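Local coordinates for protein sulfoquinovosidase (Escherichia coli, PDB 5AEG) that hydrolyses sulfoquinovosyl diacylglycerides and simpler sulfoquinovosides such as sulfoquinovosyl glycerol, releasing sulfoquinovose for sulfoglycolysis, at residues A287-I293 with K307-Y313; V302-W306 with Y333-A339; L272-R276 with W323-V328; R294-F298 with G368-G372. All blocks are in the same frame, centred on the assembly; numbering follows the deposited sequence.

Contact 1 (A287-I293 with K307-Y313); sequences AQDWSGI and KWNSENY. With CA (calcium ion), chain C.
Asp289 meets Asn312 and Tyr313 through clustered hydrogen bonds. ND2 of Asn312 donates to the backbone O of Asp289 at 2.9 Å and to its OD2 at 3.1 Å, both acceptors lying close to the amide plane. OD2 also accepts from Gly263 N. The phenol OH of Tyr313 gives a shorter bond, 2.7 Å to OD1 of Asp289, on the syn side of a carboxylate turned 90° from the ring. Asp289 O also accepts from Gly292 N, from the face opposite to ND2. An alanine in place of Asp289 would probably leave the Tyr313 hydroxyl and Gly263 N without this acceptor and take one of the two acceptors from Asn312 ND2.

Backbone and amide bonds continue the join: Asn309 N donates to Trp290 O at 3.0 Å, and Asn309 ND2 donates to Ser291 O from above the carbonyl plane. This is the loop following strand 282-286 of the family 31 TIM barrel, and it carries the substrate-binding Gln288. In the facing loop, OD1 of Asn309 accepts from Asn312 N, an Asx motif.

Apolar packing lies beside these bonds, Ala287 CB standing 3.8 Å from Tyr313 CZ. With CG between the backbone N and carbonyl carbon (chi1 76°), Trp290 brings CE3 to 4.1 Å from Trp308 CB, while its NE1 bonds Tyr333 O. Glu311 OE1 binds a calcium ion at 2.4 Å, with three waters.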
loop_
_atom_site.group_PDB
_atom_site.type_symbol
_atom_site.label_atom_id
_atom_site.label_comp_id
_atom_site.label_asym_id
_atom_site.label_seq_id
_atom_site.Cartn_x
_atom_site.Cartn_y
_atom_site.Cartn_z
ATOM N N ALA A 287 2.396 18.228 10.765
ATOM C CA ALA A 287 1.347 18.707 11.669
ATOM C C ALA A 287 0.013 18.563 10.945
ATOM O O ALA A 287 -0.411 19.448 10.146
ATOM C CB ALA A 287 1.592 20.196 12.027
ATOM N N GLN A 288 -0.657 17.459 11.183
ATOM C CA GLN A 288 -1.915 17.225 10.461
ATOM C C GLN A 288 -3.081 18.201 10.853
ATOM O O GLN A 288 -4.058 18.305 10.068
ATOM C CB GLN A 288 -2.353 15.789 10.567
ATOM C CG GLN A 288 -2.690 15.302 11.972
ATOM C CD GLN A 288 -3.292 13.899 11.976
ATOM O OE1 GLN A 288 -3.525 13.291 10.917
ATOM N NE2 GLN A 288 -3.681 13.449 13.185
ATOM N N ASP A 289 -2.966 18.839 12.022
ATOM C CA ASP A 289 -3.952 19.873 12.459
ATOM C C ASP A 289 -3.677 21.298 11.973
ATOM O O ASP A 289 -4.309 22.215 12.513
ATOM C CB ASP A 289 -4.195 19.827 14.026
ATOM C CG ASP A 289 -3.004 20.166 14.818
ATOM O OD1 ASP A 289 -1.889 19.963 14.287
ATOM O OD2 ASP A 289 -3.134 20.690 15.954
ATOM N N TRP A 290 -2.878 21.447 10.899
ATOM C CA TRP A 290 -2.595 22.679 10.237
ATOM C C TRP A 290 -3.840 23.481 9.814
ATOM O O TRP A 290 -3.783 24.714 9.722
ATOM C CB TRP A 290 -1.693 22.470 9.051
ATOM C CG TRP A 290 -2.408 21.900 7.876
ATOM C CD1 TRP A 290 -3.002 20.673 7.812
ATOM C CD2 TRP A 290 -2.702 22.554 6.642
ATOM N NE1 TRP A 290 -3.615 20.527 6.602
ATOM C CE2 TRP A 290 -3.475 21.671 5.877
ATOM C CE3 TRP A 290 -2.408 23.814 6.118
ATOM C CZ2 TRP A 290 -3.932 21.984 4.556
ATOM C CZ3 TRP A 290 -2.836 24.129 4.795
ATOM C CH2 TRP A 290 -3.608 23.199 4.053
ATOM N N SER A 291 -4.919 22.757 9.615
ATOM C CA SER A 291 -6.238 23.223 9.178
ATOM C C SER A 291 -7.197 23.448 10.350
ATOM O O SER A 291 -8.314 23.923 10.181
ATOM C CB SER A 291 -6.767 22.153 8.151
ATOM O OG SER A 291 -7.050 20.900 8.804
ATOM N N GLY A 292 -6.761 23.251 11.574
ATOM C CA GLY A 292 -7.633 23.342 12.744
ATOM C C GLY A 292 -8.036 22.035 13.360
ATOM O O GLY A 292 -7.666 20.931 12.869
ATOM N N ILE A 293 -8.614 22.189 14.543
ATOM C CA ILE A 293 -8.987 21.142 15.451
ATOM C C ILE A 293 -10.491 21.216 15.592
ATOM O O ILE A 293 -11.113 22.306 15.891
ATOM C CB ILE A 293 -8.374 21.340 16.828
ATOM C CG1 ILE A 293 -6.850 21.286 16.764
ATOM C CG2 ILE A 293 -8.927 20.302 17.793
ATOM C CD1 ILE A 293 -6.199 21.674 18.097
ATOM N N LYS A 307 -7.117 24.452 4.197
ATOM C CA LYS A 307 -6.538 25.762 4.175
ATOM C C LYS A 307 -5.914 26.020 5.537
ATOM O O LYS A 307 -6.461 25.593 6.575
ATOM C CB LYS A 307 -7.684 26.716 3.892
ATOM C CG LYS A 307 -7.354 28.158 3.594
ATOM C CD LYS A 307 -8.508 28.764 2.741
ATOM C CE LYS A 307 -9.983 28.417 3.149
ATOM N NZ LYS A 307 -10.904 27.957 2.034
ATOM N N TRP A 308 -4.808 26.737 5.554
ATOM C CA TRP A 308 -4.054 27.036 6.803
ATOM C C TRP A 308 -4.953 27.763 7.783
ATOM O O TRP A 308 -5.620 28.695 7.406
ATOM C CB TRP A 308 -2.795 27.883 6.478
ATOM C CG TRP A 308 -2.225 28.589 7.602
ATOM C CD1 TRP A 308 -2.074 28.156 8.853
ATOM C CD2 TRP A 308 -1.778 29.934 7.591
ATOM N NE1 TRP A 308 -1.522 29.116 9.633
ATOM C CE2 TRP A 308 -1.322 30.226 8.891
ATOM C CE3 TRP A 308 -1.691 30.914 6.594
ATOM C CZ2 TRP A 308 -0.784 31.504 9.269
ATOM C CZ3 TRP A 308 -1.114 32.207 6.952
ATOM C CH2 TRP A 308 -0.680 32.465 8.295
ATOM N N ASN A 309 -5.042 27.288 8.986
ATOM C CA ASN A 309 -5.836 27.841 10.008
ATOM C C ASN A 309 -4.905 28.674 10.923
ATOM O O ASN A 309 -4.155 28.146 11.761
ATOM C CB ASN A 309 -6.508 26.682 10.770
ATOM C CG ASN A 309 -7.493 27.133 11.840
ATOM O OD1 ASN A 309 -7.208 28.042 12.636
ATOM N ND2 ASN A 309 -8.626 26.453 11.921
ATOM N N SER A 310 -4.943 30.011 10.765
ATOM C CA SER A 310 -4.012 30.881 11.539
ATOM C C SER A 310 -4.375 31.030 12.985
ATOM O O SER A 310 -3.560 31.499 13.788
ATOM C CB SER A 310 -3.951 32.282 10.871
ATOM O OG SER A 310 -5.253 32.824 10.915
ATOM N N GLU A 311 -5.586 30.602 13.383
ATOM C CA GLU A 311 -5.888 30.506 14.798
ATOM C C GLU A 311 -5.178 29.340 15.492
ATOM O O GLU A 311 -4.619 29.458 16.612
ATOM C CB GLU A 311 -7.422 30.451 15.023
ATOM C CG GLU A 311 -8.140 31.701 14.449
ATOM C CD GLU A 311 -7.770 33.017 15.199
ATOM O OE1 GLU A 311 -7.069 32.978 16.232
ATOM O OE2 GLU A 311 -8.202 34.120 14.761
ATOM N N ASN A 312 -5.266 28.160 14.876
ATOM C CA ASN A 312 -4.550 27.001 15.470
ATOM C C ASN A 312 -3.004 27.042 15.246
ATOM O O ASN A 312 -2.261 26.551 16.084
ATOM C CB ASN A 312 -5.153 25.714 14.941
ATOM C CG ASN A 312 -4.836 24.512 15.815
ATOM O OD1 ASN A 312 -4.868 24.567 17.028
ATOM N ND2 ASN A 312 -4.513 23.373 15.164
ATOM N N TYR A 313 -2.571 27.581 14.107
ATOM C CA TYR A 313 -1.149 27.669 13.715
ATOM C C TYR A 313 -0.801 29.148 13.391
ATOM O O TYR A 313 -0.463 29.498 12.260
ATOM C CB TYR A 313 -0.834 26.765 12.502
ATOM C CG TYR A 313 -0.596 25.394 13.012
ATOM C CD1 TYR A 313 -1.672 24.538 13.338
ATOM C CD2 TYR A 313 0.688 24.962 13.302
ATOM C CE1 TYR A 313 -1.444 23.249 13.924
ATOM C CE2 TYR A 313 0.932 23.733 13.900
ATOM C CZ TYR A 313 -0.119 22.852 14.147
ATOM O OH TYR A 313 0.130 21.711 14.769
HETATM CA CA CA C . -5.326 34.096 17.367
HETATM O O HOH W 1 -4.186 33.809 15.160
HETATM O O HOH W 2 -3.880 31.948 17.629
HETATM O O HOH W 3 -5.959 36.003 16.122
#

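Contact 2 (V302-W306 with Y333-A339); sequences VMWNW and YINPYVA
At the substrate-binding end of the TIM barrel, Trp304 and Trp306 pack against the turn that leaves strand 329-334. ND2 of Asn335 sits over the centre of one face of the Trp304 indole, 3.5 Å from CE2, its amide nearly upright on the ring. That amide is steered from two sides: ND2 donates to Tyr333 OH, and OD1 accepts from Tyr337 N in an Asx turn. Trp304 and Tyr337 run side by side with planes only 18° apart, slid until they barely overlap, CZ3 of Trp304 lying 3.7 Å from CD2 of Tyr337.

Val302 and Trp304 bind the sulfoquinovosyl lipid, and the Tyr333 hydroxyl bonds the nucleophile Asp405, so the packing joins binding and catalytic parts of the site. A water links Trp304 NE1 to the same hydroxyl.

Trp306 CG stands opposite the carbonyl carbon, beside the backbone N (chi1 -38°), which brings NE1 onto Tyr337 O at 2.9 Å, nearly along the C=O axis, and the five-membered ring against Ile334 CG1 in a CH-pi contact, 3.7 Å from its centroid. CZ3 of Trp306 comes at the edge of the Tyr333 ring, 3.6 Å from CD1 of Tyr333. A leucine replacing Trp306 would probably deprive Tyr337 O of its indole donor and open a gap between Ile334 and the Trp304 backbone, beside the Tyr333 ring. Ala339 N donates to Trp304 O at 2.8 Å, nearly straight at 170°.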
loop_
_atom_site.group_PDB
_atom_site.type_symbol
_atom_site.label_atom_id
_atom_site.label_comp_id
_atom_site.label_asym_id
_atom_site.label_seq_id
_atom_site.Cartn_x
_atom_site.Cartn_y
_atom_site.Cartn_z
ATOM N N VAL A 302 -8.877 16.446 13.259
ATOM C CA VAL A 302 -8.436 17.440 12.317
ATOM C C VAL A 302 -9.735 18.030 11.700
ATOM O O VAL A 302 -10.691 17.290 11.464
ATOM C CB VAL A 302 -7.584 16.796 11.222
ATOM C CG1 VAL A 302 -7.253 17.764 10.126
ATOM C CG2 VAL A 302 -6.301 16.239 11.819
ATOM N N MET A 303 -9.698 19.326 11.421
ATOM C CA MET A 303 -10.765 20.038 10.747
ATOM C C MET A 303 -10.611 19.811 9.250
ATOM O O MET A 303 -9.582 20.191 8.613
ATOM C CB MET A 303 -10.672 21.550 11.138
ATOM C CG MET A 303 -11.616 22.516 10.437
ATOM S SD MET A 303 -13.288 22.355 11.086
ATOM C CE MET A 303 -13.113 22.836 12.796
ATOM N N TRP A 304 -11.617 19.205 8.616
ATOM C CA TRP A 304 -11.479 18.855 7.210
ATOM C C TRP A 304 -11.785 19.985 6.200
ATOM O O TRP A 304 -12.705 19.903 5.358
ATOM C CB TRP A 304 -12.288 17.588 6.899
ATOM C CG TRP A 304 -11.784 16.326 7.541
ATOM C CD1 TRP A 304 -10.815 16.199 8.451
ATOM C CD2 TRP A 304 -12.262 15.015 7.292
ATOM N NE1 TRP A 304 -10.679 14.882 8.850
ATOM C CE2 TRP A 304 -11.566 14.145 8.132
ATOM C CE3 TRP A 304 -13.247 14.501 6.477
ATOM C CZ2 TRP A 304 -11.790 12.779 8.132
ATOM C CZ3 TRP A 304 -13.470 13.104 6.510
ATOM C CH2 TRP A 304 -12.722 12.301 7.290
ATOM N N ASN A 305 -11.051 21.071 6.314
ATOM C CA ASN A 305 -11.094 22.145 5.346
ATOM C C ASN A 305 -9.645 22.571 5.077
ATOM O O ASN A 305 -9.006 23.103 5.957
ATOM C CB ASN A 305 -11.937 23.313 5.895
ATOM C CG ASN A 305 -12.310 24.305 4.790
ATOM O OD1 ASN A 305 -13.127 24.007 3.938
ATOM N ND2 ASN A 305 -11.606 25.396 4.722
ATOM N N TRP A 306 -9.211 22.393 3.830
ATOM C CA TRP A 306 -7.798 22.311 3.429
ATOM C C TRP A 306 -7.223 23.703 3.098
ATOM O O TRP A 306 -6.817 24.050 1.984
ATOM C CB TRP A 306 -7.584 21.244 2.331
ATOM C CG TRP A 306 -8.430 20.064 2.557
ATOM C CD1 TRP A 306 -9.366 19.551 1.705
ATOM C CD2 TRP A 306 -8.404 19.203 3.664
ATOM N NE1 TRP A 306 -9.968 18.469 2.242
ATOM C CE2 TRP A 306 -9.442 18.258 3.471
ATOM C CE3 TRP A 306 -7.696 19.203 4.876
ATOM C CZ2 TRP A 306 -9.688 17.266 4.351
ATOM C CZ3 TRP A 306 -7.955 18.200 5.765
ATOM C CH2 TRP A 306 -8.934 17.258 5.510
ATOM N N TYR A 333 -1.642 17.873 5.662
ATOM C CA TYR A 333 -2.582 16.783 5.542
ATOM C C TYR A 333 -3.722 17.237 4.628
ATOM O O TYR A 333 -4.222 18.395 4.766
ATOM C CB TYR A 333 -3.152 16.414 6.926
ATOM C CG TYR A 333 -4.225 15.381 6.936
ATOM C CD1 TYR A 333 -5.567 15.703 6.593
ATOM C CD2 TYR A 333 -3.982 14.086 7.327
ATOM C CE1 TYR A 333 -6.543 14.720 6.568
ATOM C CE2 TYR A 333 -4.975 13.104 7.318
ATOM C CZ TYR A 333 -6.257 13.432 6.923
ATOM O OH TYR A 333 -7.228 12.518 6.924
ATOM N N ILE A 334 -4.193 16.297 3.804
ATOM C CA ILE A 334 -5.362 16.485 2.963
ATOM C C ILE A 334 -6.013 15.120 2.692
ATOM O O ILE A 334 -5.328 14.063 2.712
ATOM C CB ILE A 334 -5.024 17.265 1.661
ATOM C CG1 ILE A 334 -6.340 17.552 0.898
ATOM C CG2 ILE A 334 -4.076 16.552 0.714
ATOM C CD1 ILE A 334 -6.145 18.612 -0.155
ATOM N N ASN A 335 -7.341 15.123 2.494
ATOM C CA ASN A 335 -8.081 13.969 2.081
ATOM C C ASN A 335 -9.152 14.390 1.039
ATOM O O ASN A 335 -9.286 15.608 0.817
ATOM C CB ASN A 335 -8.558 13.170 3.252
ATOM C CG ASN A 335 -9.745 13.724 3.963
ATOM O OD1 ASN A 335 -10.678 14.217 3.385
ATOM N ND2 ASN A 335 -9.769 13.519 5.240
ATOM N N PRO A 336 -9.844 13.427 0.429
ATOM C CA PRO A 336 -10.672 13.821 -0.720
ATOM C C PRO A 336 -12.123 14.073 -0.306
ATOM O O PRO A 336 -13.021 13.968 -1.153
ATOM C CB PRO A 336 -10.482 12.643 -1.647
ATOM C CG PRO A 336 -10.505 11.463 -0.678
ATOM C CD PRO A 336 -9.833 11.948 0.583
ATOM N N TYR A 337 -12.345 14.436 0.974
ATOM C CA TYR A 337 -13.629 14.890 1.498
ATOM C C TYR A 337 -13.474 16.357 1.969
ATOM O O TYR A 337 -12.348 16.873 2.102
ATOM C CB TYR A 337 -14.086 14.089 2.688
ATOM C CG TYR A 337 -14.097 12.567 2.521
ATOM C CD1 TYR A 337 -15.185 11.900 1.926
ATOM C CD2 TYR A 337 -13.070 11.784 3.064
ATOM C CE1 TYR A 337 -15.210 10.491 1.854
ATOM C CE2 TYR A 337 -13.054 10.422 2.933
ATOM C CZ TYR A 337 -14.146 9.735 2.374
ATOM O OH TYR A 337 -14.129 8.313 2.291
ATOM N N VAL A 338 -14.608 16.999 2.186
ATOM C CA VAL A 338 -14.629 18.406 2.614
ATOM C C VAL A 338 -15.737 18.578 3.635
ATOM O O VAL A 338 -16.892 18.250 3.375
ATOM C CB VAL A 338 -14.766 19.382 1.447
ATOM C CG1 VAL A 338 -13.467 19.593 0.703
ATOM C CG2 VAL A 338 -15.864 18.985 0.465
ATOM N N ALA A 339 -15.392 19.159 4.773
ATOM C CA ALA A 339 -16.326 19.337 5.864
ATOM C C ALA A 339 -17.552 20.210 5.388
ATOM O O ALA A 339 -17.381 21.331 4.926
ATOM C CB ALA A 339 -15.642 20.054 7.001
HETATM O O HOH W 4 -8.632 13.063 9.545
HETATM O O HOH W 5 -15.150 22.308 3.442
#

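Contact 3 (L272-R276 with W323-V328); sequences LDTMR and WNQEGV
The backbones of helix 265-277 and the end of helix 316-325 stay well apart, Leu272 and Val328 having the nearest CA atoms at 9.2 Å, so long side chains bridge the interval. On the buried side Leu272 does the touching with both methyls. Its CG stands opposite the backbone N (chi1 171°); from there Leu272 CD2 reaches CD1 of the Trp323 indole at 3.6 Å, and Leu272 CD1 meets Val328 CG2 tip to tip at 4.1 Å. The indole NE1 of Trp323 is itself bonded to Gln269 of the first helix, a polar tie beside the apolar one.

These are outer helices of the TIM barrel, resting on strand 282-286 through Leu272 and Trp323, with Val328 after the helix end also touching it. Helix 316-325 finishes in a Schellman motif with Gly327 at C-prime.

Toward solvent, Arg276 NH1 donates to Glu326 OE1 at 2.7 Å in a salt bridge, almost straight at 173°; the acceptor lies in the guanidinium plane, whereas the donor stands above the carboxylate plane. Arg276 NH2 is taken at the guanidinium edge by Asp273 OD1 at 2.6 Å, one helical turn back, and makes a weak second bond to Glu326 OE1. Leu272 CD2 lies over the guanidinium centre, 3.5 Å above its plane.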
loop_
_atom_site.group_PDB
_atom_site.type_symbol
_atom_site.label_atom_id
_atom_site.label_comp_id
_atom_site.label_asym_id
_atom_site.label_seq_id
_atom_site.Cartn_x
_atom_site.Cartn_y
_atom_site.Cartn_z
ATOM N N LEU A 272 10.562 20.667 18.330
ATOM C CA LEU A 272 11.659 20.715 17.381
ATOM C C LEU A 272 12.968 21.024 18.094
ATOM O O LEU A 272 14.037 20.402 17.834
ATOM C CB LEU A 272 11.432 21.746 16.258
ATOM C CG LEU A 272 12.602 22.049 15.316
ATOM C CD1 LEU A 272 12.915 20.779 14.499
ATOM C CD2 LEU A 272 12.339 23.251 14.417
ATOM N N ASP A 273 12.911 22.027 18.964
ATOM C CA ASP A 273 14.121 22.450 19.652
ATOM C C ASP A 273 14.635 21.450 20.624
ATOM O O ASP A 273 15.847 21.305 20.687
ATOM C CB ASP A 273 13.924 23.821 20.362
ATOM C CG ASP A 273 13.838 24.976 19.379
ATOM O OD1 ASP A 273 14.486 24.952 18.331
ATOM O OD2 ASP A 273 13.176 25.986 19.666
ATOM N N THR A 274 13.766 20.857 21.445
ATOM C CA THR A 274 14.146 19.824 22.365
ATOM C C THR A 274 14.882 18.646 21.672
ATOM O O THR A 274 15.900 18.141 22.190
ATOM C CB THR A 274 12.895 19.277 23.058
ATOM O OG1 THR A 274 12.323 20.319 23.847
ATOM C CG2 THR A 274 13.180 18.050 23.907
ATOM N N MET A 275 14.338 18.226 20.534
ATOM C CA MET A 275 14.958 17.098 19.787
ATOM C C MET A 275 16.292 17.513 19.175
ATOM O O MET A 275 17.288 16.776 19.325
ATOM C CB MET A 275 14.014 16.591 18.717
ATOM C CG MET A 275 12.733 15.966 19.326
ATOM S SD MET A 275 12.893 14.661 20.518
ATOM C CE MET A 275 13.021 13.218 19.436
ATOM N N ARG A 276 16.282 18.634 18.461
ATOM C CA ARG A 276 17.498 19.119 17.773
ATOM C C ARG A 276 18.604 19.376 18.804
ATOM O O ARG A 276 19.770 19.010 18.535
ATOM C CB ARG A 276 17.243 20.377 17.006
ATOM C CG ARG A 276 16.778 20.175 15.596
ATOM C CD ARG A 276 16.787 21.473 14.849
ATOM N NE ARG A 276 16.286 22.657 15.650
ATOM C CZ ARG A 276 15.874 23.809 15.108
ATOM N NH1 ARG A 276 15.931 23.985 13.790
ATOM N NH2 ARG A 276 15.397 24.795 15.877
ATOM N N TRP A 323 11.954 27.735 9.424
ATOM C CA TRP A 323 12.334 26.312 9.553
ATOM C C TRP A 323 13.111 25.840 8.334
ATOM O O TRP A 323 14.128 25.120 8.461
ATOM C CB TRP A 323 11.043 25.423 9.817
ATOM C CG TRP A 323 10.443 25.561 11.206
ATOM C CD1 TRP A 323 11.061 25.918 12.329
ATOM C CD2 TRP A 323 9.065 25.314 11.570
ATOM N NE1 TRP A 323 10.187 25.897 13.396
ATOM C CE2 TRP A 323 8.951 25.554 12.943
ATOM C CE3 TRP A 323 7.928 24.926 10.851
ATOM C CZ2 TRP A 323 7.770 25.357 13.637
ATOM C CZ3 TRP A 323 6.720 24.787 11.556
ATOM C CH2 TRP A 323 6.664 25.005 12.921
ATOM N N ASN A 324 12.662 26.242 7.152
ATOM C CA ASN A 324 13.331 25.833 5.926
ATOM C C ASN A 324 14.795 26.327 5.959
ATOM O O ASN A 324 15.727 25.564 5.708
ATOM C CB ASN A 324 12.628 26.365 4.706
ATOM C CG ASN A 324 11.316 25.722 4.444
ATOM O OD1 ASN A 324 10.841 24.698 5.088
ATOM N ND2 ASN A 324 10.692 26.274 3.493
ATOM N N GLN A 325 15.004 27.575 6.370
ATOM C CA GLN A 325 16.400 28.068 6.605
ATOM C C GLN A 325 17.252 27.238 7.473
ATOM O O GLN A 325 18.460 27.220 7.262
ATOM C CB GLN A 325 16.429 29.499 7.142
ATOM C CG GLN A 325 16.237 30.497 5.990
ATOM C CD GLN A 325 15.751 31.871 6.477
ATOM O OE1 GLN A 325 16.023 32.265 7.618
ATOM N NE2 GLN A 325 15.050 32.614 5.609
ATOM N N GLU A 326 16.662 26.556 8.451
ATOM C CA GLU A 326 17.382 25.657 9.353
ATOM C C GLU A 326 17.360 24.175 8.905
ATOM O O GLU A 326 17.658 23.280 9.709
ATOM C CB GLU A 326 16.720 25.752 10.720
ATOM C CG GLU A 326 16.726 27.158 11.305
ATOM C CD GLU A 326 15.858 27.283 12.547
ATOM O OE1 GLU A 326 15.042 26.349 12.884
ATOM O OE2 GLU A 326 15.951 28.371 13.157
ATOM N N GLY A 327 16.951 23.884 7.687
ATOM C CA GLY A 327 16.921 22.472 7.225
ATOM C C GLY A 327 15.705 21.629 7.692
ATOM O O GLY A 327 15.805 20.418 7.827
ATOM N N VAL A 328 14.547 22.274 7.911
ATOM C CA VAL A 328 13.316 21.617 8.414
ATOM C C VAL A 328 12.208 21.980 7.463
ATOM O O VAL A 328 11.861 23.167 7.235
ATOM C CB VAL A 328 12.985 22.053 9.845
ATOM C CG1 VAL A 328 11.722 21.435 10.401
ATOM C CG2 VAL A 328 14.153 21.757 10.764
HETATM O O HOH W 6 13.597 27.326 14.619
#

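Contact 4 (R294-F298 with G368-G372); sequences RMTSF and GEFYG
This is a surface contact between the short hairpin strand 293-296 with its following turn and the start of strand 370-374, both in excursions from the TIM barrel. The axes of the short strand segments come no nearer than 10.9 Å, and side chains make the junction. Arg294 lies along one face of the Phe370 ring: CD sits over its centre, 3.6 Å from the centroid, and the chain, bent at chi2 and chi3, lays the guanidinium flat on the ring. The planes are 22° apart and Arg294 CZ is 4.3 Å from the Phe370 centroid, a cation-pi stack. NH1 forms a salt bridge with Asp341. CG2 of Thr296 lies at the edge of the ring, 4.4 Å from Phe370 CE2.

Beside it, Glu369 OE1 takes two bonds from the turn, both from Ser297: OG at 2.8 Å through the syn lone pair, and the backbone N at 3.1 Å from above the carboxylate plane. Thr296 OG1 accepts from Phe298 N in an ST turn and also hydrogen-bonds Gly299 O.

The Arg294 charge is probably offset by Asp341 and stabilised by the Phe370 face, and OE1's two bonds are likely to fix the carboxylate's rotation.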
loop_
_atom_site.group_PDB
_atom_site.type_symbol
_atom_site.label_atom_id
_atom_site.label_comp_id
_atom_site.label_asym_id
_atom_site.label_seq_id
_atom_site.Cartn_x
_atom_site.Cartn_y
_atom_site.Cartn_z
ATOM N N ARG A 294 -11.084 20.058 15.374
ATOM C CA ARG A 294 -12.519 19.824 15.599
ATOM C C ARG A 294 -12.669 18.959 16.835
ATOM O O ARG A 294 -12.158 17.813 16.911
ATOM C CB ARG A 294 -13.139 19.201 14.355
ATOM C CG ARG A 294 -14.603 18.797 14.586
ATOM C CD ARG A 294 -15.512 19.765 13.940
ATOM N NE ARG A 294 -15.438 19.724 12.491
ATOM C CZ ARG A 294 -16.157 20.513 11.731
ATOM N NH1 ARG A 294 -16.987 21.436 12.275
ATOM N NH2 ARG A 294 -16.039 20.432 10.420
ATOM N N MET A 295 -13.366 19.491 17.838
ATOM C CA MET A 295 -13.780 18.709 18.990
ATOM C C MET A 295 -14.927 17.709 18.682
ATOM O O MET A 295 -15.926 18.075 18.044
ATOM C CB MET A 295 -14.226 19.675 20.069
ATOM C CG MET A 295 -13.927 19.192 21.422
ATOM S SD MET A 295 -12.103 19.055 21.569
ATOM C CE MET A 295 -12.336 17.803 22.807
ATOM N N THR A 296 -14.756 16.436 19.095
ATOM C CA THR A 296 -15.806 15.410 19.073
ATOM C C THR A 296 -15.954 14.802 20.500
ATOM O O THR A 296 -15.141 15.052 21.390
ATOM C CB THR A 296 -15.468 14.270 18.121
ATOM O OG1 THR A 296 -14.357 13.542 18.660
ATOM C CG2 THR A 296 -15.180 14.801 16.679
ATOM N N SER A 297 -16.991 14.005 20.708
ATOM C CA SER A 297 -17.172 13.254 21.971
ATOM C C SER A 297 -16.005 12.286 22.303
ATOM O O SER A 297 -15.923 11.845 23.437
ATOM C CB SER A 297 -18.482 12.437 21.931
ATOM O OG SER A 297 -18.511 11.660 20.759
ATOM N N PHE A 298 -15.113 11.993 21.333
ATOM C CA PHE A 298 -13.931 11.100 21.515
ATOM C C PHE A 298 -12.567 11.842 21.538
ATOM O O PHE A 298 -11.527 11.197 21.448
ATOM C CB PHE A 298 -13.938 10.027 20.422
ATOM C CG PHE A 298 -15.326 9.631 19.990
ATOM C CD1 PHE A 298 -16.107 8.794 20.788
ATOM C CD2 PHE A 298 -15.897 10.170 18.826
ATOM C CE1 PHE A 298 -17.406 8.447 20.403
ATOM C CE2 PHE A 298 -17.197 9.837 18.441
ATOM C CZ PHE A 298 -17.951 8.964 19.222
ATOM N N GLY A 368 -19.452 10.755 12.172
ATOM C CA GLY A 368 -19.841 10.701 13.557
ATOM C C GLY A 368 -20.822 11.812 13.667
ATOM O O GLY A 368 -21.903 11.789 13.048
ATOM N N GLU A 369 -20.392 12.826 14.380
ATOM C CA GLU A 369 -21.249 13.958 14.648
ATOM C C GLU A 369 -21.244 14.928 13.423
ATOM O O GLU A 369 -22.228 15.655 13.201
ATOM C CB GLU A 369 -20.891 14.610 16.033
ATOM C CG GLU A 369 -19.415 14.581 16.536
ATOM C CD GLU A 369 -18.985 13.347 17.362
ATOM O OE1 GLU A 369 -19.211 13.320 18.598
ATOM O OE2 GLU A 369 -18.349 12.419 16.789
ATOM N N PHE A 370 -20.172 14.869 12.603
ATOM C CA PHE A 370 -19.978 15.777 11.450
ATOM C C PHE A 370 -19.979 15.061 10.114
ATOM O O PHE A 370 -19.799 13.872 10.072
ATOM C CB PHE A 370 -18.682 16.568 11.640
ATOM C CG PHE A 370 -18.698 17.399 12.915
ATOM C CD1 PHE A 370 -19.313 18.685 12.941
ATOM C CD2 PHE A 370 -18.227 16.862 14.123
ATOM C CE1 PHE A 370 -19.339 19.447 14.124
ATOM C CE2 PHE A 370 -18.269 17.613 15.315
ATOM C CZ PHE A 370 -18.819 18.902 15.314
ATOM N N TYR A 371 -20.154 15.816 9.042
ATOM C CA TYR A 371 -20.271 15.281 7.680
ATOM C C TYR A 371 -19.300 15.860 6.744
ATOM O O TYR A 371 -18.888 17.029 6.868
ATOM C CB TYR A 371 -21.641 15.599 7.096
ATOM C CG TYR A 371 -22.792 15.199 7.964
ATOM C CD1 TYR A 371 -23.231 16.034 8.997
ATOM C CD2 TYR A 371 -23.459 14.001 7.756
ATOM C CE1 TYR A 371 -24.317 15.689 9.781
ATOM C CE2 TYR A 371 -24.544 13.655 8.553
ATOM C CZ TYR A 371 -24.940 14.486 9.576
ATOM O OH TYR A 371 -26.002 14.111 10.346
ATOM N N GLY A 372 -18.977 15.066 5.727
ATOM C CA GLY A 372 -18.063 15.535 4.684
ATOM C C GLY A 372 -18.648 15.269 3.348
ATOM O O GLY A 372 -19.144 14.161 3.146
#

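In the fold
All four contacts belong to the TIM-barrel domain. Contact 2 is the buried aromatic one; it touches partly buried contact 1, where loop hydrogen bonds dominate, through Ser291 OG to Met303 O and Trp290 NE1 to Tyr333 O, so the two probably form adjoining parts of the substrate site, which takes in Gln288, Val302 and Trp304. Contact 4 is at the surface and relies on a cation-pi stack and a carboxylate hydrogen-bonded to a turn; it shares a small sheet with contact 2, strands 337-339 and 370-374 being neighbours, and Arg294 packs on Met303 and Ala339. Contact 3, its centre about 27 Å from that of contact 2, combines a buried apolar side with a salt bridge toward solvent between barrel helices.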